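Local coordinates for protein acyl-coenzyme A oxidase acox-1.1 (PDB 5K3H) that catalyses the first, oxygen-dependent step of peroxisomal beta-oxidation, using FAD to desaturate acyl-CoAs to (2E)-enoyl-CoAs with release of hydrogen peroxide, at residues 496-501 / 535-540; 490-495 / 542-547; 445-450 / 465-470; 395-400 / 572-577. One frame throughout, in Å; residues are numbered along the deposited sequence.

Overall arrangement
Interactions 1 and 2 hold the same two elements, antiparallel helices 489-515 and 520-553, with interaction 1 nested inside the loop that interaction 2 closes. At interaction 1 a small alanine brings the axes near and all touching residues are buried; at interaction 2 larger side chains keep them further apart, and isoleucine and glutamate reach a partly exposed margin. Interaction 3, also buried and apolar, packs the loop leading to helix 489-515 against helix 437-456, and Y469 of that loop meets H538 of interaction 1. Interaction 4 is sparse and polar, closer to the chain's centre; like interaction 1 it includes a residue of the ATP site, here H396, and its acidic residues E574 and D577 hold R540 of interaction 1.

Interaction 1 of 4, residues 496-501 / 535-540; sequences QHIAKR and SRLHTR
A499 and L537 form the apolar centre of this contact, where helices 489-515 and 520-553 run antiparallel at 155°. Their CB atoms meet at 3.9 Å, and A499 CB also lies 4.1 Å from H538 N, so the methyl group lies against the opposing backbone. Alanine suits the place: with nothing beyond CB, it lets the axes of the two short segments approach to 8.6 Å. L537 has its CG beside the backbone N (chi1 -67°), which directs its branched end past A499 to I498. There CD2 of L537 faces CD1 of I498 at 4.4 Å, while L537 CD1 lies 4.1 Å from the carbonyl O of I498.

Polar interactions stay within a helix or turn to other parts of the fold. S535 O receives both T539 N and T539 OG1, the latter at 2.7 Å, from opposite faces of its carbonyl plane; the threonine hydroxyl is thereby satisfied by its own helix. H538 swings its imidazole away from helix 489-515 and hydrogen-bonds through ND1 to the hydroxyl of Y469. R540 forms salt bridges with E574 and D577 of helix 557-577.

S535 and R536 belong to the ATP site shared between dimer partners, and I498 packs against Y581 of the same site. With only van der Waals contacts between the two segments, the seam depends on shape and burial for its fit, while H538 and R540 tie this helical pair to the Y469 loop and to helix 557-577.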
# COMPACT_ATOMS: atom_id res chain seq x y z
N GLN B 496 -17.17 -21.69 -11.36
CA GLN B 496 -16.60 -23.01 -11.61
C GLN B 496 -16.15 -23.14 -13.06
O GLN B 496 -15.05 -23.63 -13.34
CB GLN B 496 -17.62 -24.09 -11.23
CG GLN B 496 -17.73 -24.29 -9.74
CD GLN B 496 -18.82 -25.29 -9.31
OE1 GLN B 496 -19.71 -25.63 -10.09
NE2 GLN B 496 -18.76 -25.74 -8.05
N HIS B 497 -16.97 -22.64 -13.99
CA HIS B 497 -16.61 -22.71 -15.40
C HIS B 497 -15.32 -21.95 -15.70
O HIS B 497 -14.42 -22.49 -16.35
CB HIS B 497 -17.76 -22.17 -16.26
CG HIS B 497 -17.42 -22.13 -17.72
ND1 HIS B 497 -17.51 -23.23 -18.54
CD2 HIS B 497 -16.91 -21.13 -18.48
CE1 HIS B 497 -17.12 -22.90 -19.76
NE2 HIS B 497 -16.74 -21.64 -19.74
N ILE B 498 -15.20 -20.69 -15.25
CA ILE B 498 -14.02 -19.93 -15.66
C ILE B 498 -12.77 -20.49 -14.98
O ILE B 498 -11.71 -20.55 -15.61
CB ILE B 498 -14.18 -18.41 -15.45
CG1 ILE B 498 -13.99 -18.00 -14.01
CG2 ILE B 498 -15.52 -17.86 -15.97
CD1 ILE B 498 -14.49 -16.58 -13.78
N ALA B 499 -12.87 -20.95 -13.72
CA ALA B 499 -11.71 -21.55 -13.07
C ALA B 499 -11.27 -22.84 -13.76
O ALA B 499 -10.06 -23.07 -13.94
CB ALA B 499 -12.00 -21.80 -11.59
N LYS B 500 -12.21 -23.70 -14.14
CA LYS B 500 -11.86 -24.88 -14.93
C LYS B 500 -11.24 -24.48 -16.27
O LYS B 500 -10.20 -25.01 -16.68
CB LYS B 500 -13.08 -25.76 -15.17
CG LYS B 500 -12.81 -26.92 -16.15
CD LYS B 500 -14.07 -27.74 -16.41
CE LYS B 500 -15.10 -26.88 -17.17
NZ LYS B 500 -16.42 -27.56 -17.34
N ARG B 501 -11.87 -23.53 -16.97
CA ARG B 501 -11.35 -23.17 -18.29
C ARG B 501 -9.91 -22.67 -18.20
O ARG B 501 -9.05 -23.09 -18.99
CB ARG B 501 -12.22 -22.11 -18.97
CG ARG B 501 -12.15 -22.21 -20.48
CD ARG B 501 -12.80 -20.99 -21.16
NE ARG B 501 -11.82 -19.93 -21.42
CZ ARG B 501 -11.65 -18.85 -20.66
NH1 ARG B 501 -12.41 -18.68 -19.59
NH2 ARG B 501 -10.73 -17.95 -20.98
N SER B 535 -4.69 -20.71 -10.25
CA SER B 535 -4.67 -20.97 -8.82
C SER B 535 -5.53 -19.96 -8.07
O SER B 535 -6.21 -20.30 -7.09
CB SER B 535 -3.23 -20.95 -8.30
OG SER B 535 -2.40 -21.81 -9.07
N ARG B 536 -5.48 -18.69 -8.50
CA ARG B 536 -6.29 -17.63 -7.90
C ARG B 536 -7.79 -17.84 -8.16
O ARG B 536 -8.62 -17.66 -7.27
CB ARG B 536 -5.84 -16.27 -8.44
CG ARG B 536 -4.46 -15.85 -7.97
CD ARG B 536 -4.21 -14.37 -8.24
NE ARG B 536 -2.79 -14.05 -8.20
CZ ARG B 536 -2.02 -13.94 -9.28
NH1 ARG B 536 -2.56 -14.08 -10.47
NH2 ARG B 536 -0.72 -13.68 -9.16
N LEU B 537 -8.16 -18.15 -9.41
CA LEU B 537 -9.58 -18.36 -9.69
C LEU B 537 -10.13 -19.52 -8.87
O LEU B 537 -11.24 -19.46 -8.34
CB LEU B 537 -9.78 -18.58 -11.19
CG LEU B 537 -9.49 -17.37 -12.10
CD1 LEU B 537 -9.45 -17.78 -13.54
CD2 LEU B 537 -10.54 -16.27 -11.90
N HIS B 538 -9.35 -20.58 -8.73
CA HIS B 538 -9.77 -21.72 -7.94
C HIS B 538 -9.95 -21.32 -6.48
O HIS B 538 -10.96 -21.67 -5.84
CB HIS B 538 -8.74 -22.83 -8.10
CG HIS B 538 -8.92 -23.98 -7.17
ND1 HIS B 538 -9.78 -25.03 -7.44
CD2 HIS B 538 -8.31 -24.28 -6.00
CE1 HIS B 538 -9.70 -25.91 -6.46
NE2 HIS B 538 -8.82 -25.48 -5.57
N THR B 539 -9.00 -20.54 -5.95
CA THR B 539 -9.07 -20.10 -4.56
C THR B 539 -10.26 -19.17 -4.33
O THR B 539 -11.00 -19.34 -3.36
CB THR B 539 -7.74 -19.42 -4.18
OG1 THR B 539 -6.66 -20.33 -4.40
CG2 THR B 539 -7.76 -19.00 -2.72
N ARG B 540 -10.47 -18.22 -5.25
CA ARG B 540 -11.64 -17.34 -5.15
C ARG B 540 -12.94 -18.12 -5.27
O ARG B 540 -13.94 -17.79 -4.61
CB ARG B 540 -11.55 -16.23 -6.21
CG ARG B 540 -10.34 -15.32 -5.99
CD ARG B 540 -10.09 -14.33 -7.11
NE ARG B 540 -11.03 -13.22 -7.11
CZ ARG B 540 -10.91 -12.14 -7.88
NH1 ARG B 540 -9.90 -12.02 -8.71
NH2 ARG B 540 -11.81 -11.17 -7.82

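Interaction 2 of 4, residues 490-495 / 542-547; sequences EYIKTF and FIVEAF
The phenyl ring of F495 takes the CG2 methyl of V544 over one face, its CE2 lying 4.2 Å from that methyl. The ring also touches L575 of helix 557-577, so a large flat side chain serves here by meeting two helices at once. V544 is branched at CB and divides its contacts: CG1 is anti to the backbone N (chi1 172°) and meets I492 CG1 at 4.2 Å, leaving CG2 to the phenyl ring. The side chains of I492 and V544 run alongside one another in opposite senses. The second branch of I492, CG2, lies along the aliphatic stem of E545 and the start of its carboxylate, 3.9 Å from CG and 4.1 Å from CD. The extended glutamate chain carries its acid group to the partly exposed margin, where OE2 accepts a weak hydrogen bond from Q496 NE2.

The larger residues hold the segment axes 10.3 Å apart, at an antiparallel angle of 160°. Helices 489-515 and 520-553 here pack within the helical C-terminal region: V544 and F547 lie against helix 557-577, I543 and F547 against helix 338-367, and Y491 bonds to N572 while touching helix 590-616.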
# COMPACT_ATOMS: atom_id res chain seq x y z
N GLU B 490 -26.30 -20.06 -9.98
CA GLU B 490 -25.81 -19.75 -11.32
C GLU B 490 -24.48 -18.99 -11.28
O GLU B 490 -23.64 -19.19 -12.16
CB GLU B 490 -26.86 -18.98 -12.12
CG GLU B 490 -28.18 -19.74 -12.30
CD GLU B 490 -27.99 -21.19 -12.75
OE1 GLU B 490 -28.80 -22.02 -12.33
OE2 GLU B 490 -27.05 -21.50 -13.52
N TYR B 491 -24.25 -18.17 -10.25
CA TYR B 491 -22.94 -17.52 -10.08
C TYR B 491 -21.86 -18.53 -9.72
O TYR B 491 -20.73 -18.45 -10.21
CB TYR B 491 -23.01 -16.43 -9.00
CG TYR B 491 -23.75 -15.18 -9.42
CD1 TYR B 491 -25.13 -15.11 -9.30
CD2 TYR B 491 -23.07 -14.09 -9.94
CE1 TYR B 491 -25.84 -13.96 -9.71
CE2 TYR B 491 -23.75 -12.93 -10.34
CZ TYR B 491 -25.14 -12.87 -10.22
OH TYR B 491 -25.83 -11.72 -10.61
N ILE B 492 -22.17 -19.45 -8.81
CA ILE B 492 -21.20 -20.48 -8.44
C ILE B 492 -20.82 -21.31 -9.67
O ILE B 492 -19.64 -21.52 -9.96
CB ILE B 492 -21.75 -21.34 -7.29
CG1 ILE B 492 -21.83 -20.47 -6.02
CG2 ILE B 492 -20.84 -22.50 -7.01
CD1 ILE B 492 -22.38 -21.18 -4.78
N LYS B 493 -21.83 -21.73 -10.45
CA LYS B 493 -21.52 -22.50 -11.66
C LYS B 493 -20.71 -21.70 -12.67
O LYS B 493 -19.92 -22.28 -13.42
CB LYS B 493 -22.79 -23.01 -12.34
CG LYS B 493 -23.52 -24.08 -11.55
CD LYS B 493 -24.49 -24.81 -12.45
CE LYS B 493 -25.50 -23.86 -13.07
NZ LYS B 493 -26.04 -24.34 -14.39
N THR B 494 -20.89 -20.38 -12.70
CA THR B 494 -20.13 -19.53 -13.61
C THR B 494 -18.67 -19.40 -13.16
O THR B 494 -17.75 -19.48 -13.99
CB THR B 494 -20.82 -18.17 -13.73
OG1 THR B 494 -22.14 -18.38 -14.25
CG2 THR B 494 -20.09 -17.23 -14.66
N PHE B 495 -18.44 -19.23 -11.85
CA PHE B 495 -17.06 -19.25 -11.33
C PHE B 495 -16.40 -20.62 -11.53
O PHE B 495 -15.20 -20.70 -11.81
CB PHE B 495 -17.04 -18.91 -9.83
CG PHE B 495 -17.33 -17.47 -9.52
CD1 PHE B 495 -16.49 -16.47 -9.96
CD2 PHE B 495 -18.44 -17.12 -8.77
CE1 PHE B 495 -16.73 -15.17 -9.67
CE2 PHE B 495 -18.71 -15.80 -8.48
CZ PHE B 495 -17.85 -14.82 -8.92
N PHE B 542 -13.47 -21.18 -4.18
CA PHE B 542 -13.67 -21.78 -2.86
C PHE B 542 -14.26 -20.77 -1.88
O PHE B 542 -15.16 -21.10 -1.11
CB PHE B 542 -12.36 -22.30 -2.28
CG PHE B 542 -12.52 -22.87 -0.90
CD1 PHE B 542 -13.00 -24.16 -0.71
CD2 PHE B 542 -12.25 -22.09 0.23
CE1 PHE B 542 -13.16 -24.67 0.56
CE2 PHE B 542 -12.42 -22.61 1.51
CZ PHE B 542 -12.87 -23.90 1.67
N ILE B 543 -13.73 -19.55 -1.87
CA ILE B 543 -14.19 -18.55 -0.92
C ILE B 543 -15.67 -18.24 -1.12
O ILE B 543 -16.45 -18.19 -0.16
CB ILE B 543 -13.31 -17.28 -1.04
CG1 ILE B 543 -11.88 -17.58 -0.59
CG2 ILE B 543 -13.90 -16.13 -0.23
CD1 ILE B 543 -10.85 -16.57 -1.06
N VAL B 544 -16.10 -18.08 -2.38
CA VAL B 544 -17.52 -17.86 -2.68
C VAL B 544 -18.37 -19.03 -2.19
O VAL B 544 -19.45 -18.83 -1.63
CB VAL B 544 -17.72 -17.63 -4.19
CG1 VAL B 544 -19.21 -17.60 -4.51
CG2 VAL B 544 -17.00 -16.38 -4.66
N GLU B 545 -17.92 -20.27 -2.44
CA GLU B 545 -18.74 -21.42 -2.05
C GLU B 545 -18.86 -21.54 -0.53
O GLU B 545 -19.91 -21.93 -0.01
CB GLU B 545 -18.17 -22.72 -2.63
CG GLU B 545 -18.27 -22.83 -4.14
CD GLU B 545 -18.04 -24.25 -4.65
OE1 GLU B 545 -18.90 -25.13 -4.41
OE2 GLU B 545 -17.01 -24.50 -5.30
N ALA B 546 -17.78 -21.24 0.21
CA ALA B 546 -17.87 -21.29 1.67
C ALA B 546 -18.80 -20.20 2.20
O ALA B 546 -19.61 -20.45 3.10
CB ALA B 546 -16.48 -21.15 2.28
N PHE B 547 -18.76 -19.02 1.59
CA PHE B 547 -19.68 -17.96 1.97
C PHE B 547 -21.13 -18.39 1.71
O PHE B 547 -22.00 -18.22 2.57
CB PHE B 547 -19.33 -16.68 1.20
CG PHE B 547 -19.92 -15.42 1.78
CD1 PHE B 547 -20.82 -15.46 2.84
CD2 PHE B 547 -19.65 -14.20 1.19
CE1 PHE B 547 -21.38 -14.29 3.34
CE2 PHE B 547 -20.22 -13.03 1.69
CZ PHE B 547 -21.08 -13.07 2.75

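Interaction 3 of 4, residues 445-450 / 465-470; sequences ARYLVK and PLVAYL
The hydroxyl of Y447 lies where the two segments meet: it hydrogen-bonds to the carboxylate of D382, and its oxygen, OH, also sits 3.9 Å from CG1 of V467. Tyrosine suits the place because its long ring can pack against the loop while its hydroxyl finds an acidic partner beyond.

The rest is apolar. The Y447 ring and V467 point at one another from the two segments, the CG2 methyl of V467 standing obliquely to the ring at 4.2 Å from CE2. The same methyl touches L448 CD2 at 3.9 Å, so V467 fits between the tyrosine and the leucine. L448 CD2 also reaches L470 CD1 at 4.2 Å, these two leucines crossing at about a right angle. Y447 CG lies anti to its backbone N (chi1 174°), whereas L448 CG stands beside its own (chi1 -68°); the two successive side chains thus reach the loop by different routes.

Within the loop, V467 O accepts a hydrogen bond from L470 N at 2.9 Å, an i to i+3 bond that curls the chain so that both V467 and L470 turn their side chains to helix 437-456. The ring of Y469 is overlain on one face by L470 CG. Through the contacts of V467 and L470 with Y447 and L448, the loop between helices 437-456 and 489-515 is folded back on the helix that precedes it. Valine and leucine methyls supply the buried fit, while D382 satisfies the Y447 hydroxyl at the edge of the apolar packing.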
# COMPACT_ATOMS: atom_id res chain seq x y z
N ALA B 445 -0.65 -24.50 -8.12
CA ALA B 445 -0.64 -24.75 -9.56
C ALA B 445 -0.22 -26.18 -9.89
O ALA B 445 -0.79 -26.79 -10.79
CB ALA B 445 0.31 -23.77 -10.25
N ARG B 446 0.79 -26.71 -9.19
CA ARG B 446 1.23 -28.09 -9.43
C ARG B 446 0.09 -29.07 -9.19
O ARG B 446 -0.12 -30.00 -9.98
CB ARG B 446 2.44 -28.43 -8.55
CG ARG B 446 3.72 -27.66 -8.91
CD ARG B 446 4.99 -28.42 -8.53
NE ARG B 446 6.18 -27.82 -9.16
CZ ARG B 446 6.62 -28.09 -10.40
NH1 ARG B 446 5.98 -28.97 -11.17
NH2 ARG B 446 7.70 -27.49 -10.88
N TYR B 447 -0.68 -28.85 -8.12
CA TYR B 447 -1.82 -29.70 -7.80
C TYR B 447 -2.94 -29.56 -8.82
O TYR B 447 -3.62 -30.54 -9.13
CB TYR B 447 -2.30 -29.37 -6.39
CG TYR B 447 -3.56 -30.08 -6.00
CD1 TYR B 447 -3.55 -31.44 -5.74
CD2 TYR B 447 -4.75 -29.38 -5.84
CE1 TYR B 447 -4.70 -32.10 -5.37
CE2 TYR B 447 -5.90 -30.02 -5.46
CZ TYR B 447 -5.87 -31.38 -5.22
OH TYR B 447 -7.00 -32.05 -4.85
N LEU B 448 -3.21 -28.35 -9.31
CA LEU B 448 -4.24 -28.21 -10.33
C LEU B 448 -3.80 -28.81 -11.66
O LEU B 448 -4.64 -29.33 -12.40
CB LEU B 448 -4.64 -26.74 -10.53
CG LEU B 448 -5.37 -26.00 -9.41
CD1 LEU B 448 -5.46 -24.55 -9.81
CD2 LEU B 448 -6.74 -26.60 -9.10
N VAL B 449 -2.51 -28.75 -11.97
CA VAL B 449 -2.01 -29.37 -13.20
C VAL B 449 -2.09 -30.89 -13.11
O VAL B 449 -2.48 -31.56 -14.07
CB VAL B 449 -0.58 -28.88 -13.50
CG1 VAL B 449 0.05 -29.75 -14.54
CG2 VAL B 449 -0.63 -27.46 -13.98
N LYS B 450 -1.71 -31.46 -11.96
CA LYS B 450 -1.91 -32.89 -11.73
C LYS B 450 -3.38 -33.28 -11.88
O LYS B 450 -3.70 -34.38 -12.34
CB LYS B 450 -1.43 -33.28 -10.34
CG LYS B 450 -1.76 -34.71 -9.99
CD LYS B 450 -1.58 -34.99 -8.50
CE LYS B 450 -2.94 -34.88 -7.77
NZ LYS B 450 -2.83 -35.06 -6.29
N PRO B 465 -12.70 -33.93 -3.73
CA PRO B 465 -13.95 -33.14 -3.75
C PRO B 465 -13.76 -31.66 -4.06
O PRO B 465 -14.60 -31.07 -4.74
CB PRO B 465 -14.52 -33.36 -2.34
CG PRO B 465 -13.38 -33.81 -1.51
CD PRO B 465 -12.47 -34.57 -2.43
N LEU B 466 -12.68 -31.05 -3.58
CA LEU B 466 -12.45 -29.63 -3.83
C LEU B 466 -12.04 -29.35 -5.28
O LEU B 466 -11.98 -28.19 -5.70
CB LEU B 466 -11.39 -29.12 -2.86
CG LEU B 466 -11.78 -29.27 -1.38
CD1 LEU B 466 -10.69 -28.78 -0.45
CD2 LEU B 466 -13.09 -28.55 -1.13
N VAL B 467 -11.78 -30.40 -6.06
CA VAL B 467 -11.27 -30.24 -7.41
C VAL B 467 -12.10 -31.00 -8.43
O VAL B 467 -11.81 -30.95 -9.64
CB VAL B 467 -9.77 -30.66 -7.45
CG1 VAL B 467 -9.53 -32.09 -7.77
CG2 VAL B 467 -8.97 -29.71 -8.28
N ALA B 468 -13.21 -31.62 -7.99
CA ALA B 468 -14.09 -32.40 -8.85
C ALA B 468 -14.71 -31.56 -9.95
O ALA B 468 -15.00 -32.08 -11.03
CB ALA B 468 -15.22 -33.02 -8.04
N TYR B 469 -14.98 -30.29 -9.67
CA TYR B 469 -15.55 -29.40 -10.67
C TYR B 469 -14.69 -29.37 -11.93
O TYR B 469 -15.16 -28.93 -12.98
CB TYR B 469 -15.73 -28.00 -10.09
CG TYR B 469 -14.47 -27.17 -10.00
CD1 TYR B 469 -13.58 -27.33 -8.95
CD2 TYR B 469 -14.18 -26.20 -10.96
CE1 TYR B 469 -12.42 -26.58 -8.87
CE2 TYR B 469 -13.03 -25.44 -10.90
CZ TYR B 469 -12.15 -25.63 -9.85
OH TYR B 469 -11.01 -24.87 -9.76
N LEU B 470 -13.40 -29.75 -11.81
CA LEU B 470 -12.54 -29.78 -12.99
C LEU B 470 -12.95 -30.87 -13.96
O LEU B 470 -12.67 -30.77 -15.16
CB LEU B 470 -11.07 -29.95 -12.59
CG LEU B 470 -10.39 -28.74 -11.93
CD1 LEU B 470 -8.93 -29.04 -11.70
CD2 LEU B 470 -10.59 -27.47 -12.79

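Interaction 4 of 4, residues 395-400 / 572-577; sequences THQTGE and NYELLD
Q397 and E574 extend from two well-separated helices and meet at a slant, their amide and carboxylate planes turned 32° apart. The Q397 chain is extended beyond CG, whereas that of E574 bends at chi2 (-62°), which brings its carboxylate round to the glutamine. Q397 NE2 still lies 4.1 Å from E574 OE1, too far for a hydrogen bond. The carboxylate is instead claimed by two arginines, OE1 by R540 and OE2 by R350; OE2 also lies in plane at the edge of the Y573 ring.

Helix 382-408, which carries Q397, and helix 557-577 belong to the helical C-terminal half characteristic of acyl-CoA oxidases, and the first also provides H396 to the ATP site shared between dimer partners.

E400 comes up beside Y573, its OE2 at 4.3 Å from the tyrosine OH, a loose approach and not a hydrogen bond. Its other oxygen, OE1, forms a salt bridge with R350 NH1. Although OE2 of E400 and OE2 of E574 are 6.9 Å apart, R350 pairs with both residues and would offset their like charges. The Y573 ring also meets the ring of H342, planes about 55° apart, while L576 packs against R533 of the second subunit.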
# COMPACT_ATOMS: atom_id res chain seq x y z
N THR B 395 -4.33 -12.58 1.65
CA THR B 395 -3.43 -11.51 2.04
C THR B 395 -3.42 -10.38 1.02
O THR B 395 -3.38 -9.20 1.39
CB THR B 395 -2.03 -12.06 2.25
OG1 THR B 395 -2.09 -13.04 3.30
CG2 THR B 395 -1.04 -10.93 2.61
N HIS B 396 -3.42 -10.72 -0.26
CA HIS B 396 -3.43 -9.71 -1.31
C HIS B 396 -4.74 -8.95 -1.32
O HIS B 396 -4.75 -7.72 -1.34
CB HIS B 396 -3.18 -10.36 -2.67
CG HIS B 396 -3.42 -9.44 -3.83
ND1 HIS B 396 -2.49 -8.51 -4.26
CD2 HIS B 396 -4.50 -9.29 -4.64
CE1 HIS B 396 -2.99 -7.83 -5.27
NE2 HIS B 396 -4.21 -8.28 -5.52
N GLN B 397 -5.87 -9.67 -1.27
CA GLN B 397 -7.19 -9.02 -1.27
C GLN B 397 -7.46 -8.25 0.01
O GLN B 397 -8.17 -7.23 -0.03
CB GLN B 397 -8.28 -10.05 -1.48
CG GLN B 397 -8.29 -10.59 -2.87
CD GLN B 397 -9.52 -11.36 -3.18
OE1 GLN B 397 -10.39 -11.56 -2.33
NE2 GLN B 397 -9.59 -11.89 -4.39
N THR B 398 -6.91 -8.70 1.14
CA THR B 398 -7.01 -7.91 2.37
C THR B 398 -6.26 -6.60 2.21
O THR B 398 -6.79 -5.53 2.53
CB THR B 398 -6.45 -8.68 3.56
OG1 THR B 398 -7.25 -9.84 3.80
CG2 THR B 398 -6.49 -7.83 4.79
N GLY B 399 -5.02 -6.66 1.68
CA GLY B 399 -4.24 -5.44 1.44
C GLY B 399 -4.89 -4.47 0.47
O GLY B 399 -4.88 -3.26 0.69
N GLU B 400 -5.46 -4.99 -0.62
CA GLU B 400 -6.23 -4.16 -1.55
C GLU B 400 -7.36 -3.42 -0.83
O GLU B 400 -7.53 -2.21 -0.99
CB GLU B 400 -6.77 -5.04 -2.67
CG GLU B 400 -7.79 -4.37 -3.60
CD GLU B 400 -8.50 -5.36 -4.57
OE1 GLU B 400 -8.04 -6.55 -4.73
OE2 GLU B 400 -9.53 -4.94 -5.18
N ASN B 572 -21.44 -10.61 -7.37
CA ASN B 572 -21.47 -9.69 -8.51
C ASN B 572 -20.20 -8.87 -8.63
O ASN B 572 -19.71 -8.64 -9.74
CB ASN B 572 -22.69 -8.77 -8.43
CG ASN B 572 -23.95 -9.47 -8.86
OD1 ASN B 572 -24.13 -9.72 -10.06
ND2 ASN B 572 -24.84 -9.75 -7.91
N TYR B 573 -19.66 -8.38 -7.50
CA TYR B 573 -18.39 -7.66 -7.55
C TYR B 573 -17.26 -8.55 -8.03
O TYR B 573 -16.46 -8.17 -8.90
CB TYR B 573 -18.07 -7.10 -6.17
CG TYR B 573 -16.85 -6.22 -6.16
CD1 TYR B 573 -16.95 -4.87 -6.46
CD2 TYR B 573 -15.60 -6.75 -5.87
CE1 TYR B 573 -15.84 -4.05 -6.44
CE2 TYR B 573 -14.49 -5.93 -5.86
CZ TYR B 573 -14.62 -4.59 -6.14
OH TYR B 573 -13.53 -3.77 -6.13
N GLU B 574 -17.15 -9.75 -7.45
CA GLU B 574 -16.07 -10.66 -7.83
C GLU B 574 -16.22 -11.12 -9.27
O GLU B 574 -15.23 -11.28 -9.98
CB GLU B 574 -16.03 -11.84 -6.87
CG GLU B 574 -15.78 -11.46 -5.40
CD GLU B 574 -14.43 -10.77 -5.17
OE1 GLU B 574 -13.43 -11.21 -5.79
OE2 GLU B 574 -14.36 -9.79 -4.38
N LEU B 575 -17.46 -11.35 -9.73
CA LEU B 575 -17.64 -11.75 -11.13
C LEU B 575 -17.28 -10.63 -12.09
O LEU B 575 -16.62 -10.86 -13.11
CB LEU B 575 -19.07 -12.25 -11.38
CG LEU B 575 -19.39 -12.71 -12.82
CD1 LEU B 575 -18.41 -13.80 -13.34
CD2 LEU B 575 -20.87 -13.18 -12.91
N LEU B 576 -17.71 -9.39 -11.80
CA LEU B 576 -17.29 -8.28 -12.64
C LEU B 576 -15.77 -8.16 -12.66
O LEU B 576 -15.19 -7.82 -13.70
CB LEU B 576 -17.93 -6.98 -12.16
CG LEU B 576 -18.14 -5.81 -13.15
CD1 LEU B 576 -18.97 -6.19 -14.38
CD2 LEU B 576 -18.79 -4.65 -12.43
N ASP B 577 -15.12 -8.49 -11.54
CA ASP B 577 -13.67 -8.39 -11.43
C ASP B 577 -12.94 -9.33 -12.38
O ASP B 577 -11.86 -8.98 -12.85
CB ASP B 577 -13.23 -8.68 -10.01
CG ASP B 577 -11.79 -8.30 -9.75
OD1 ASP B 577 -11.36 -7.28 -10.32
OD2 ASP B 577 -11.08 -9.01 -8.99